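Local coordinates for protein CobC (Shigella flexneri 2a, PDB 6NRU) that probably removes the phosphate from adenosylcobalamin 5'-phosphate and from alpha-ribazole 5'-phosphate in the assembly of the nucleotide loop of vitamin B12, at residues Leu158-Leu163 with Ala191-Leu196. Sequence-based numbering, arbitrary orientation.
Sequences LLIARL and ATLRVL. With EDO (1,2-ethanediol), chain Q.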
ATOM      1  N   LEU A 158       6.839   3.238   1.545  1.00 31.34           N
ATOM      2  CA  LEU A 158       7.316   4.610   1.420  1.00 32.58           C
ATOM      3  C   LEU A 158       6.646   5.527   2.434  1.00 34.43           C
ATOM      4  O   LEU A 158       7.259   6.501   2.889  1.00 34.69           O
ATOM      5  CB  LEU A 158       7.077   5.120   0.001  1.00 32.81           C
ATOM      6  CG  LEU A 158       7.513   6.558  -0.270  1.00 33.08           C
ATOM      7  CD1 LEU A 158       8.983   6.722   0.054  1.00 33.31           C
ATOM      8  CD2 LEU A 158       7.229   6.935  -1.711  1.00 34.23           C
ATOM      9  N   LEU A 159       5.396   5.237   2.798  1.00 37.14           N
ATOM     10  CA  LEU A 159       4.737   6.016   3.839  1.00 38.92           C
ATOM     11  C   LEU A 159       5.491   5.899   5.154  1.00 39.97           C
ATOM     12  O   LEU A 159       5.760   6.903   5.821  1.00 42.17           O
ATOM     13  CB  LEU A 159       3.287   5.560   4.002  1.00 38.36           C
ATOM     14  CG  LEU A 159       2.462   6.329   5.035  1.00 38.00           C
ATOM     15  CD1 LEU A 159       2.071   7.689   4.495  1.00 38.97           C
ATOM     16  CD2 LEU A 159       1.232   5.540   5.438  1.00 38.47           C
ATOM     17  N   ILE A 160       5.851   4.671   5.536  1.00 35.59           N
ATOM     18  CA  ILE A 160       6.628   4.469   6.754  1.00 34.68           C
ATOM     19  C   ILE A 160       7.929   5.257   6.687  1.00 34.19           C
ATOM     20  O   ILE A 160       8.269   6.004   7.610  1.00 34.77           O
ATOM     21  CB  ILE A 160       6.895   2.971   6.983  1.00 34.53           C
ATOM     22  CG1 ILE A 160       5.583   2.212   7.182  1.00 34.58           C
ATOM     23  CG2 ILE A 160       7.806   2.772   8.185  1.00 33.55           C
ATOM     24  CD1 ILE A 160       5.759   0.710   7.258  1.00 33.08           C
ATOM     25  N   ALA A 161       8.664   5.116   5.579  1.00 33.56           N
ATOM     26  CA  ALA A 161       9.984   5.731   5.473  1.00 30.10           C
ATOM     27  C   ALA A 161       9.909   7.249   5.569  1.00 36.25           C
ATOM     28  O   ALA A 161      10.715   7.872   6.267  1.00 39.91           O
ATOM     29  CB  ALA A 161      10.660   5.311   4.167  1.00 30.24           C
ATOM     30  N   ARG A 162       8.948   7.866   4.879  1.00 34.94           N
ATOM     31  CA  ARG A 162       8.876   9.324   4.897  1.00 36.43           C
ATOM     32  C   ARG A 162       8.371   9.851   6.236  1.00 39.33           C
ATOM     33  O   ARG A 162       8.789  10.933   6.671  1.00 40.59           O
ATOM     34  CB  ARG A 162       7.987   9.823   3.759  1.00 34.22           C
ATOM     35  CG  ARG A 162       8.542   9.550   2.375  1.00 34.43           C
ATOM     36  CD  ARG A 162       9.933  10.138   2.209  1.00 37.31           C
ATOM     37  NE  ARG A 162       9.923  11.597   2.164  1.00 41.57           N
ATOM     38  CZ  ARG A 162      10.520  12.381   3.057  1.00 43.82           C
ATOM     39  NH1 ARG A 162      11.176  11.849   4.081  1.00 43.32           N
ATOM     40  NH2 ARG A 162      10.457  13.701   2.929  1.00 45.76           N
ATOM     41  N   LEU A 163       7.485   9.106   6.904  1.00 38.78           N
ATOM     42  CA  LEU A 163       6.932   9.572   8.172  1.00 40.12           C
ATOM     43  C   LEU A 163       8.006   9.665   9.249  1.00 42.05           C
ATOM     44  O   LEU A 163       7.995  10.596  10.061  1.00 43.21           O
ATOM     45  CB  LEU A 163       5.802   8.652   8.627  1.00 39.15           C
ATOM     46  CG  LEU A 163       4.437   8.879   7.979  1.00 40.17           C
ATOM     47  CD1 LEU A 163       3.446   7.816   8.430  1.00 32.70           C
ATOM     48  CD2 LEU A 163       3.914  10.272   8.289  1.00 41.77           C
ATOM     49  N   ALA A 191       6.608  10.657  14.137  1.00 43.96           N
ATOM     50  CA  ALA A 191       6.100   9.328  13.834  1.00 42.84           C
ATOM     51  C   ALA A 191       6.893   8.266  14.583  1.00 41.70           C
ATOM     52  O   ALA A 191       8.125   8.302  14.617  1.00 40.69           O
ATOM     53  CB  ALA A 191       6.155   9.054  12.329  1.00 42.19           C
ATOM     54  N   THR A 192       6.175   7.319  15.181  1.00 42.27           N
ATOM     55  CA  THR A 192       6.773   6.184  15.872  1.00 41.56           C
ATOM     56  C   THR A 192       6.225   4.904  15.257  1.00 39.42           C
ATOM     57  O   THR A 192       5.017   4.652  15.312  1.00 39.23           O
ATOM     58  CB  THR A 192       6.483   6.226  17.376  1.00 43.25           C
ATOM     59  OG1 THR A 192       6.851   7.506  17.906  1.00 45.30           O
ATOM     60  CG2 THR A 192       7.271   5.147  18.099  1.00 42.33           C
ATOM     61  N   LEU A 193       7.105   4.106  14.663  1.00 38.22           N
ATOM     62  CA  LEU A 193       6.715   2.810  14.126  1.00 36.96           C
ATOM     63  C   LEU A 193       6.600   1.820  15.276  1.00 39.41           C
ATOM     64  O   LEU A 193       7.589   1.547  15.966  1.00 40.86           O
ATOM     65  CB  LEU A 193       7.729   2.334  13.087  1.00 33.79           C
ATOM     66  CG  LEU A 193       7.422   1.007  12.388  1.00 33.48           C
ATOM     67  CD1 LEU A 193       6.180   1.116  11.513  1.00 30.35           C
ATOM     68  CD2 LEU A 193       8.620   0.532  11.575  1.00 34.10           C
ATOM     69  N   ARG A 194       5.399   1.290  15.491  1.00 41.15           N
ATOM     70  CA  ARG A 194       5.115   0.447  16.649  1.00 44.25           C
ATOM     71  C   ARG A 194       4.942  -1.026  16.313  1.00 41.16           C
ATOM     72  O   ARG A 194       5.346  -1.879  17.106  1.00 40.92           O
ATOM     73  CB  ARG A 194       3.857   0.947  17.367  1.00 48.89           C
ATOM     74  CG  ARG A 194       4.028   2.293  18.054  1.00 53.61           C
ATOM     75  CD  ARG A 194       4.707   2.140  19.405  1.00 59.27           C
ATOM     76  NE  ARG A 194       4.168   1.011  20.158  1.00 64.49           N
ATOM     77  CZ  ARG A 194       4.286   0.866  21.475  1.00 69.73           C
ATOM     78  NH1 ARG A 194       4.927   1.779  22.192  1.00 72.14           N
ATOM     79  NH2 ARG A 194       3.763  -0.194  22.076  1.00 71.24           N
ATOM     80  N   VAL A 195       4.339  -1.351  15.172  1.00 38.30           N
ATOM     81  CA  VAL A 195       4.110  -2.733  14.762  1.00 37.79           C
ATOM     82  C   VAL A 195       4.360  -2.837  13.265  1.00 36.70           C
ATOM     83  O   VAL A 195       3.928  -1.974  12.494  1.00 36.97           O
ATOM     84  CB  VAL A 195       2.679  -3.210  15.099  1.00 38.65           C
ATOM     85  CG1 VAL A 195       2.448  -4.605  14.554  1.00 37.04           C
ATOM     86  CG2 VAL A 195       2.430  -3.181  16.598  1.00 32.12           C
ATOM     87  N   LEU A 196       5.057  -3.892  12.851  1.00 36.12           N
ATOM     88  CA  LEU A 196       5.314  -4.129  11.435  1.00 33.60           C
ATOM     89  C   LEU A 196       5.071  -5.597  11.130  1.00 33.90           C
ATOM     90  O   LEU A 196       5.699  -6.469  11.737  1.00 33.43           O
ATOM     91  CB  LEU A 196       6.742  -3.729  11.047  1.00 31.40           C
ATOM     92  CG  LEU A 196       7.029  -3.731   9.543  1.00 30.08           C
ATOM     93  CD1 LEU A 196       6.286  -2.607   8.848  1.00 28.51           C
ATOM     94  CD2 LEU A 196       8.517  -3.622   9.273  1.00 30.93           C
TER
HETATM   95  C1  EDO Q 305      11.871  15.401   6.175  1.00 41.14           C
HETATM   96  O1  EDO Q 305      11.022  14.250   6.093  1.00 40.91           O
HETATM   97  C2  EDO Q 305      12.055  16.016   4.791  1.00 41.37           C
HETATM   98  O2  EDO Q 305      12.909  15.180   3.999  1.00 40.85           O
HETATM   99  O   HOH W   1       8.626  11.900  12.779  1.00 22.16           O
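Ile160 meets two leucines of the strand through its torsions: chi1 of -63° sets CG2 anti to the backbone N, where it faces Leu193, and CG1 anti to the carbonyl carbon, from which an extended chi2 of 174° carries CD1 to Leu196. CG2 comes up against the forked end of Leu193, 4.1 Å from its CD1, and CD1 of Ile160 reaches CD1 of Leu196 at 3.7 Å. The isoleucine runs obliquely to each leucine. At the C-terminal end of the helix the packing passes to Ala191, whose methyl sits against both CB of Leu163, at 3.7 Å, and the carbonyl of that residue, with Ala191 CB 3.3 Å from Leu163 O. There a water joins the backbones, donating to Leu163 O at 3.1 Å and accepting from Ala191 N at 2.7 Å. Helix 153-163 thus packs against strand 190-198, at one edge of the mixed sheet of this histidine phosphatase fold, with Leu8 of strand 5-10 also touching Ile160. A classic beta bulge, Arg194 and Val195 facing Ala183, lies between the two leucines and lets both point toward the helix. The side chains therefore meet through aliphatic contacts, by dispersion and shape alone, and the polar connection between helix and edge strand passes through the water.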